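Local atomic coordinates of type II secretion system protein C (Vibrio cholerae, PDB entry 2I6V), a protein that probably takes part, as a whole protein of which this is the periplasmic PDZ domain, in type II secretion of cholera toxin through the outer membrane. Residues 20-25 with 37-43; 1-6 with 83-87. One frame throughout, in Å; residues are numbered along the deposited sequence. Where two conformers were deposited one is given.

Interaction 1 joins the end of strand 17-25 to the turn leading into strand 42-46, while interaction 2 ties the N-terminal residues to the last strand, 79-86. The first is thus an example of strand pairing in a compact PDZ domain, the second of how its chain ends are held. In sequence, 20-25 and 37-43 both fall between 1-6 and 83-87. Their centres lie about 14 Å apart, and both reach the same antiparallel sheet. Leu37 bridges them: its CD2 packs 3.6 Å from CG2 of Val83, and its CD1 lies 4.3 Å from the carbonyl O of Tyr6.

Interaction 1. Residues 20-25 with 37-43; sequences GYRVSP and LQDGDMA
Strand residues Tyr21 to Val23 run antiparallel to the backbone of 41-43, with Tyr21 and Ala43 a hydrogen-bonded pair (Tyr21 N to Ala43 O 3.0 Å, Ala43 N to Tyr21 O 2.7 Å) and Arg22 and Met42 the non-hydrogen-bonded pair beside them. At Val23 the regular ladder gives way to a G1 beta bulge, with Gly40 in its first position and Asp41 in its second: Val23 O receives Gly40 N at 2.8 Å, and Val23 N donates to Asp41 O. The bulge is joined to a type II turn from Gln38 to Asp41, where Gly40 has the positive phi that suits glycine.

Arg22 holds the turn from the neighbouring strand. Its CG is anti to the backbone N (chi1 -167°), and the chain runs extended to NE, carrying the guanidinium over Gly40, whose CA sits 3.6 Å above the centre of that plane. NH1 and NH2 reach Asp39 OD1 and OD2 end-on, each at 2.9 Å, a two-pronged salt bridge. The oxygens lie close to the guanidinium plane, but the carboxylate is turned 52° against it, so both are met from above its own plane. A water donates to Asp39 OD1 and also bonds Ser24 OG.

In this PDZ domain, strand 17-25 lies between strands 7-14 and 42-46, and the helix 29-34 fills most of the connection to the turn. Val23 points toward 37-43 and is buried: CG2 rests 4.0 Å from Ala43 CB and CG1 4.2 Å from Leu37 CD1, while Phe32 of that helix covers it further. On the face shared with Arg22, Met42 bends at chi2 and chi3, folding CE back to Gly20 C at 3.8 Å. Asp41 turns to the turn itself, OD2 accepting from Gln38 N, and is also salt-bridged to Arg76.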
ATOM      1  N   GLY A  20      -7.897   1.734   6.996  1.00 11.10           N
ATOM      2  CA  GLY A  20      -6.633   1.280   6.411  1.00 10.05           C
ATOM      3  C   GLY A  20      -6.943   0.157   5.443  1.00  9.89           C
ATOM      4  O   GLY A  20      -8.118  -0.143   5.198  1.00 10.53           O
ATOM      5  N   TYR A  21      -5.900  -0.467   4.893  1.00  9.28           N
ATOM      6  CA  TYR A  21      -6.069  -1.568   3.934  1.00  8.39           C
ATOM      7  C   TYR A  21      -5.275  -2.803   4.335  1.00 10.93           C
ATOM      8  O   TYR A  21      -4.072  -2.721   4.595  1.00 10.77           O
ATOM      9  CB  TYR A  21      -5.690  -1.132   2.507  1.00  8.07           C
ATOM     10  CG  TYR A  21      -6.562  -0.007   2.026  1.00 10.42           C
ATOM     11  CD1 TYR A  21      -7.653  -0.254   1.203  1.00 11.05           C
ATOM     12  CD2 TYR A  21      -6.322   1.294   2.434  1.00  9.36           C
ATOM     13  CE1 TYR A  21      -8.479   0.775   0.789  1.00  8.50           C
ATOM     14  CE2 TYR A  21      -7.138   2.339   2.025  1.00  8.91           C
ATOM     15  CZ  TYR A  21      -8.215   2.070   1.202  1.00 10.25           C
ATOM     16  OH  TYR A  21      -9.023   3.114   0.804  1.00 10.75           O
ATOM     17  N   ARG A  22      -5.958  -3.940   4.408  1.00  9.12           N
ATOM     18  CA  ARG A  22      -5.280  -5.203   4.650  1.00  8.61           C
ATOM     19  C   ARG A  22      -4.465  -5.563   3.424  1.00 10.41           C
ATOM     20  O   ARG A  22      -4.954  -5.507   2.295  1.00  9.63           O
ATOM     21  CB  ARG A  22      -6.284  -6.326   4.894  1.00  8.45           C
ATOM     22  CG  ARG A  22      -5.646  -7.589   5.446  1.00  9.49           C
ATOM     23  CD  ARG A  22      -6.620  -8.765   5.350  1.00  8.18           C
ATOM     24  NE  ARG A  22      -6.069  -9.995   5.925  1.00 11.28           N
ATOM     25  CZ  ARG A  22      -5.173 -10.775   5.320  1.00 13.29           C
ATOM     26  NH1 ARG A  22      -4.699 -10.443   4.114  1.00 10.86           N
ATOM     27  NH2 ARG A  22      -4.729 -11.869   5.933  1.00 11.23           N
ATOM     28  N   VAL A  23      -3.223  -5.959   3.666  1.00  7.22           N
ATOM     29  CA  VAL A  23      -2.319  -6.386   2.609  1.00  8.78           C
ATOM     30  C   VAL A  23      -2.411  -7.893   2.346  1.00  9.96           C
ATOM     31  O   VAL A  23      -2.364  -8.697   3.285  1.00 10.02           O
ATOM     32  CB  VAL A  23      -0.861  -6.070   3.022  1.00  8.13           C
ATOM     33  CG1 VAL A  23       0.138  -6.817   2.163  1.00 11.98           C
ATOM     34  CG2 VAL A  23      -0.602  -4.562   3.009  1.00  8.79           C
ATOM     35  N   SER A  24      -2.525  -8.257   1.066  1.00  9.54           N
ATOM     36  CA  SER A  24      -2.452  -9.649   0.613  1.00  9.85           C
ATOM     37  C   SER A  24      -1.391  -9.733  -0.477  1.00  9.78           C
ATOM     38  O   SER A  24      -1.042  -8.729  -1.084  1.00  8.58           O
ATOM     39  CB  SER A  24      -3.798 -10.128   0.045  1.00 10.61           C
ATOM     40  OG  SER A  24      -4.810 -10.172   1.051  1.00 12.66           O
ATOM     41  N   PRO A  25      -0.876 -10.935  -0.733  1.00 10.35           N
ATOM     42  CA  PRO A  25       0.132 -11.074  -1.787  1.00 10.81           C
ATOM     43  C   PRO A  25      -0.352 -10.568  -3.150  1.00 13.19           C
ATOM     44  O   PRO A  25      -1.514 -10.762  -3.515  1.00 12.80           O
ATOM     45  CB  PRO A  25       0.386 -12.585  -1.828  1.00  9.61           C
ATOM     46  CG  PRO A  25       0.056 -13.041  -0.419  1.00 11.28           C
ATOM     47  CD  PRO A  25      -1.163 -12.214  -0.065  1.00 11.33           C
ATOM     48  N   LEU A  37       6.918  -7.451   2.466  1.00 11.64           N
ATOM     49  CA  LEU A  37       5.536  -7.456   2.945  1.00 11.12           C
ATOM     50  C   LEU A  37       5.160  -8.825   3.491  1.00 11.33           C
ATOM     51  O   LEU A  37       5.780  -9.841   3.155  1.00 12.04           O
ATOM     52  CB  LEU A  37       4.571  -7.078   1.819  1.00 11.72           C
ATOM     53  CG  LEU A  37       4.512  -5.599   1.448  1.00 11.69           C
ATOM     54  CD1 LEU A  37       3.614  -5.410   0.235  1.00 12.13           C
ATOM     55  CD2 LEU A  37       3.993  -4.798   2.635  1.00 12.15           C
ATOM     56  N   GLN A  38       4.136  -8.847   4.340  1.00 11.71           N
ATOM     57  CA  GLN A  38       3.604 -10.085   4.876  1.00 11.75           C
ATOM     58  C   GLN A  38       2.090 -10.025   4.794  1.00 11.20           C
ATOM     59  O   GLN A  38       1.496  -8.961   4.999  1.00 10.19           O
ATOM     60  CB  GLN A  38       4.062 -10.291   6.322  1.00 15.54           C
ATOM     61  CG  GLN A  38       5.567 -10.463   6.429  1.00 19.08           C
ATOM     62  CD  GLN A  38       6.031 -10.787   7.836  1.00 25.98           C
ATOM     63  OE1 GLN A  38       5.220 -10.950   8.747  1.00 25.73           O
ATOM     64  NE2 GLN A  38       7.347 -10.872   8.019  1.00 28.30           N
ATOM     65  N   ASP A  39       1.483 -11.159   4.454  1.00 10.38           N
ATOM     66  CA  ASP A  39       0.031 -11.243   4.393  1.00  9.19           C
ATOM     67  C   ASP A  39      -0.543 -10.764   5.731  1.00 10.36           C
ATOM     68  O   ASP A  39      -0.039 -11.129   6.800  1.00 11.73           O
ATOM     69  CB  ASP A  39      -0.429 -12.680   4.126  1.00  9.77           C
ATOM     70  CG  ASP A  39      -1.936 -12.793   4.061  1.00 11.42           C
ATOM     71  OD1 ASP A  39      -2.521 -12.171   3.159  1.00 12.24           O
ATOM     72  OD2 ASP A  39      -2.536 -13.497   4.915  1.00 13.73           O
ATOM     73  N   GLY A  40      -1.584  -9.938   5.668  1.00  8.95           N
ATOM     74  CA  GLY A  40      -2.205  -9.413   6.881  1.00 10.39           C
ATOM     75  C   GLY A  40      -1.587  -8.137   7.452  1.00 11.38           C
ATOM     76  O   GLY A  40      -2.069  -7.608   8.455  1.00 10.11           O
ATOM     77  N   ASP A  41      -0.518  -7.637   6.837  1.00  9.31           N
ATOM     78  CA  ASP A  41      -0.000  -6.323   7.206  1.00 11.38           C
ATOM     79  C   ASP A  41      -1.112  -5.303   7.001  1.00 10.16           C
ATOM     80  O   ASP A  41      -1.969  -5.482   6.132  1.00 10.34           O
ATOM     81  CB  ASP A  41       1.157  -5.919   6.305  1.00 10.40           C
ATOM     82  CG  ASP A  41       2.467  -6.576   6.680  1.00 14.04           C
ATOM     83  OD1 ASP A  41       2.558  -7.176   7.769  1.00 12.48           O
ATOM     84  OD2 ASP A  41       3.414  -6.453   5.869  1.00 10.70           O
ATOM     85  N   MET A  42      -1.089  -4.226   7.778  1.00 10.04           N
ATOM     86  CA  MET A  42      -2.075  -3.147   7.592  1.00 10.23           C
ATOM     87  C   MET A  42      -1.446  -1.931   6.929  1.00  9.61           C
ATOM     88  O   MET A  42      -0.606  -1.269   7.525  1.00 12.94           O
ATOM     89  CB  MET A  42      -2.699  -2.730   8.927  1.00 10.99           C
ATOM     90  CG  MET A  42      -3.797  -3.662   9.409  1.00 12.67           C
ATOM     91  SD  MET A  42      -5.220  -3.639   8.293  1.00 11.94           S
ATOM     92  CE  MET A  42      -5.642  -1.899   8.372  1.00 13.57           C
ATOM     93  N   ALA A  43      -1.864  -1.625   5.705  1.00  9.27           N
ATOM     94  CA  ALA A  43      -1.300  -0.490   4.983  1.00  8.64           C
ATOM     95  C   ALA A  43      -2.029   0.774   5.403  1.00 10.38           C
ATOM     96  O   ALA A  43      -3.265   0.825   5.401  1.00  9.83           O
ATOM     97  CB  ALA A  43      -1.437  -0.695   3.497  1.00 10.33           C
TER
HETATM   98  O   HOH W   1      -5.075 -12.760   1.715  1.00 30.93           O

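Interaction 2. Residues 1-6 with 83-87; sequences QEIFQY and VYIQF
Tyr6 and Phe87 meet as an offset edge-to-face pair, the edge of Phe87 directed at the face of Tyr6, with ring centroids 5.5 Å apart and planes at 84°. At the far end of its ring Tyr6 makes the polar bond of the contact: OH donates to the backbone O of Gln86 at 2.6 Å, approaching it tilted 30° out of the carbonyl plane. Ile85 adds its CG2 over one face of the Tyr6 ring, 3.9 Å from the centroid and displaced toward the rim. In Ile85, CG1 lies beside the backbone N, which leaves CG2 anti to it and able to meet both Tyr6 and a face of the Phe87 ring.

The other face of Phe87 is taken by Gln1. Its CB sits nearly over the ring centre, 3.8 Å from the centroid, as a CH-pi contact, whereas Ile85 CG2 lies toward the rim. A bend at chi2 folds the rest of Gln1 back along the ring, bringing NE2 to 3.3 Å from Phe87 CB. The amide is inclined 28° to the ring plane. Ile3 CG1 approaches CZ at 4.4 Å.

Here the two ends of the PDZ domain construct converge: Phe87 is its C-terminal residue, just past strand 79-86, and the N-terminal residues lead into strand 7-14. Further out, Ile85 and Phe87 are positioned by backbone bonds to Met70 and Thr68, in or beside strand 69-76, and Met64 touches Gln1 and Ile3. Residues 3-6 have helical backbone angles, with Tyr6 N bonded to Ile3 O at 2.9 Å, and Leu31 of helix 29-34 packs against the Tyr6 side chain. Gln86 NE2 donates a hydrogen bond to the C-terminal carboxylate oxygen OXT of Phe87, which lies in the Gln86 amide plane.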
ATOM      1  N   GLN A   1       2.085   2.219 -14.182  1.00 36.38           N
ATOM      2  CA  GLN A   1       2.722   1.281 -13.208  1.00 33.92           C
ATOM      3  C   GLN A   1       1.730   0.210 -12.765  1.00 30.97           C
ATOM      4  O   GLN A   1       0.514   0.422 -12.797  1.00 31.88           O
ATOM      5  CB  GLN A   1       3.273   2.047 -12.000  1.00 35.55           C
ATOM      6  CG  GLN A   1       4.317   3.097 -12.364  1.00 39.40           C
ATOM      7  CD  GLN A   1       5.453   2.528 -13.198  1.00 44.34           C
ATOM      8  OE1 GLN A   1       6.058   3.235 -14.005  1.00 48.72           O
ATOM      9  NE2 GLN A   1       5.743   1.240 -13.008  1.00 45.12           N
ATOM     10  N   GLU A   2       2.240  -0.949 -12.358  1.00 22.85           N
ATOM     11  CA  GLU A   2       1.345  -2.060 -12.047  1.00 17.83           C
ATOM     12  C   GLU A   2       1.407  -2.462 -10.579  1.00 15.66           C
ATOM     13  O   GLU A   2       2.050  -3.433 -10.218  1.00 14.04           O
ATOM     14  CB  GLU A   2       1.639  -3.248 -12.968  1.00 16.73           C
ATOM     15  CG  GLU A   2       1.346  -2.934 -14.419  1.00 18.31           C
ATOM     16  CD  GLU A   2       1.582  -4.102 -15.348  1.00 23.34           C
ATOM     17  OE1 GLU A   2       2.259  -5.071 -14.947  1.00 21.89           O
ATOM     18  OE2 GLU A   2       1.091  -4.047 -16.495  1.00 28.17           O
ATOM     19  N   ILE A   3       0.714  -1.705  -9.737  1.00 12.87           N
ATOM     20  CA  ILE A   3       0.707  -1.988  -8.305  1.00 12.68           C
ATOM     21  C   ILE A   3       0.293  -3.431  -8.000  1.00 10.77           C
ATOM     22  O   ILE A   3       0.802  -4.046  -7.052  1.00 11.43           O
ATOM     23  CB  ILE A   3      -0.211  -0.993  -7.543  1.00 12.52           C
ATOM     24  CG1 ILE A   3       0.347   0.428  -7.671  1.00 15.87           C
ATOM     25  CG2 ILE A   3      -0.354  -1.394  -6.086  1.00 14.50           C
ATOM     26  CD1 ILE A   3      -0.553   1.492  -7.058  1.00 17.86           C
ATOM     27  N   PHE A   4      -0.620  -3.974  -8.807  1.00 11.08           N
ATOM     28  CA  PHE A   4      -1.138  -5.329  -8.587  1.00 11.02           C
ATOM     29  C   PHE A   4      -0.088  -6.438  -8.659  1.00 10.56           C
ATOM     30  O   PHE A   4      -0.330  -7.545  -8.183  1.00 11.25           O
ATOM     31  CB  PHE A   4      -2.309  -5.634  -9.541  1.00 12.59           C
ATOM     32  CG  PHE A   4      -1.933  -5.644 -10.998  1.00 12.44           C
ATOM     33  CD1 PHE A   4      -1.434  -6.797 -11.593  1.00 13.81           C
ATOM     34  CD2 PHE A   4      -2.110  -4.509 -11.783  1.00 14.10           C
ATOM     35  CE1 PHE A   4      -1.097  -6.806 -12.941  1.00 15.05           C
ATOM     36  CE2 PHE A   4      -1.779  -4.513 -13.128  1.00 14.94           C
ATOM     37  CZ  PHE A   4      -1.267  -5.658 -13.708  1.00 14.46           C
ATOM     38  N   GLN A   5       1.068  -6.144  -9.249  1.00 10.64           N
ATOM     39  CA  GLN A   5       2.159  -7.121  -9.282  1.00  9.59           C
ATOM     40  C   GLN A   5       2.773  -7.279  -7.890  1.00  9.58           C
ATOM     41  O   GLN A   5       3.306  -8.347  -7.556  1.00 10.22           O
ATOM     42  CB  GLN A   5       3.254  -6.691 -10.272  1.00 10.58           C
ATOM     43  CG  GLN A   5       2.786  -6.510 -11.711  1.00 11.50           C
ATOM     44  CD  GLN A   5       2.497  -7.829 -12.413  1.00 11.29           C
ATOM     45  OE1 GLN A   5       2.712  -8.915 -11.860  1.00 11.35           O
ATOM     46  NE2 GLN A   5       2.032  -7.738 -13.667  1.00 13.32           N
ATOM     47  N   TYR A   6       2.673  -6.213  -7.090  1.00  9.78           N
ATOM     48  CA  TYR A   6       3.365  -6.113  -5.798  1.00  9.34           C
ATOM     49  C   TYR A   6       2.466  -6.489  -4.637  1.00 11.49           C
ATOM     50  O   TYR A   6       2.925  -7.069  -3.660  1.00 12.93           O
ATOM     51  CB  TYR A   6       3.851  -4.674  -5.551  1.00 10.48           C
ATOM     52  CG  TYR A   6       4.855  -4.163  -6.567  1.00  9.31           C
ATOM     53  CD1 TYR A   6       6.218  -4.179  -6.289  1.00 10.92           C
ATOM     54  CD2 TYR A   6       4.439  -3.667  -7.800  1.00 10.91           C
ATOM     55  CE1 TYR A   6       7.140  -3.710  -7.207  1.00 10.64           C
ATOM     56  CE2 TYR A   6       5.356  -3.182  -8.727  1.00 10.45           C
ATOM     57  CZ  TYR A   6       6.708  -3.215  -8.423  1.00 12.45           C
ATOM     58  OH  TYR A   6       7.626  -2.744  -9.346  1.00 13.16           O
ATOM     59  N   VAL A  83       7.787   0.220   3.445  1.00 12.43           N
ATOM     60  CA  VAL A  83       8.129  -0.758   2.435  1.00 13.02           C
ATOM     61  C   VAL A  83       8.433   0.014   1.162  1.00 14.20           C
ATOM     62  O   VAL A  83       7.674   0.893   0.754  1.00 13.29           O
ATOM     63  CB  VAL A  83       6.947  -1.708   2.209  1.00 15.07           C
ATOM     64  CG1 VAL A  83       7.175  -2.568   0.992  1.00 17.78           C
ATOM     65  CG2 VAL A  83       6.726  -2.571   3.460  1.00 16.39           C
ATOM     66  N   TYR A  84       9.569  -0.293   0.554  0.50 13.18           N
ATOM     67  CA  TYR A  84       9.996   0.436  -0.618  0.50 14.43           C
ATOM     68  C   TYR A  84       9.704  -0.346  -1.886  0.50 13.78           C
ATOM     69  O   TYR A  84      10.211  -1.451  -2.092  0.50 12.81           O
ATOM     70  CB  TYR A  84      11.467   0.813  -0.489  0.50 15.15           C
ATOM     71  CG  TYR A  84      11.716   1.598   0.777  0.50 17.59           C
ATOM     72  CD1 TYR A  84      11.325   2.929   0.873  0.50 18.47           C
ATOM     73  CD2 TYR A  84      12.304   1.003   1.887  0.50 19.81           C
ATOM     74  CE1 TYR A  84      11.533   3.655   2.033  0.50 19.63           C
ATOM     75  CE2 TYR A  84      12.518   1.720   3.054  0.50 19.48           C
ATOM     76  CZ  TYR A  84      12.130   3.046   3.120  0.50 19.16           C
ATOM     77  OH  TYR A  84      12.339   3.767   4.272  0.50 18.77           O
ATOM     78  N   ILE A  85       8.839   0.230  -2.707  1.00 12.27           N
ATOM     79  CA  ILE A  85       8.452  -0.355  -3.971  1.00 12.33           C
ATOM     80  C   ILE A  85       9.240   0.297  -5.111  1.00 12.16           C
ATOM     81  O   ILE A  85       9.203   1.514  -5.285  1.00 12.84           O
ATOM     82  CB  ILE A  85       6.927  -0.193  -4.178  1.00 12.87           C
ATOM     83  CG1 ILE A  85       6.168  -1.181  -3.282  1.00 14.99           C
ATOM     84  CG2 ILE A  85       6.543  -0.378  -5.642  1.00 14.19           C
ATOM     85  CD1 ILE A  85       4.686  -0.873  -3.150  1.00 16.85           C
ATOM     86  N   GLN A  86       9.969  -0.520  -5.866  1.00 11.49           N
ATOM     87  CA  GLN A  86      10.769  -0.043  -6.984  1.00 11.41           C
ATOM     88  C   GLN A  86      10.022  -0.345  -8.278  1.00 12.47           C
ATOM     89  O   GLN A  86       9.709  -1.501  -8.540  1.00 12.85           O
ATOM     90  CB  GLN A  86      12.108  -0.784  -7.012  1.00 10.26           C
ATOM     91  CG  GLN A  86      13.011  -0.367  -8.150  1.00 12.46           C
ATOM     92  CD  GLN A  86      13.442   1.086  -8.013  1.00 14.91           C
ATOM     93  OE1 GLN A  86      14.148   1.449  -7.062  1.00 17.16           O
ATOM     94  NE2 GLN A  86      13.010   1.920  -8.946  1.00 16.90           N
ATOM     95  N   PHE A  87       9.730   0.687  -9.069  1.00 12.64           N
ATOM     96  CA  PHE A  87       9.079   0.492 -10.360  1.00 15.85           C
ATOM     97  C   PHE A  87      10.145   0.429 -11.449  1.00 16.72           C
ATOM     98  O   PHE A  87       9.859   0.121 -12.608  1.00 16.88           O
ATOM     99  CB  PHE A  87       8.108   1.638 -10.677  1.00 15.36           C
ATOM    100  CG  PHE A  87       6.848   1.634  -9.840  1.00 16.64           C
ATOM    101  CD1 PHE A  87       6.391   2.803  -9.248  1.00 18.87           C
ATOM    102  CD2 PHE A  87       6.123   0.466  -9.658  1.00 18.36           C
ATOM    103  CE1 PHE A  87       5.226   2.805  -8.481  1.00 19.28           C
ATOM    104  CE2 PHE A  87       4.953   0.462  -8.896  1.00 18.00           C
ATOM    105  CZ  PHE A  87       4.512   1.634  -8.307  1.00 18.27           C
ATOM    106  OXT PHE A  87      11.318   0.689 -11.188  1.00 17.43           O
TER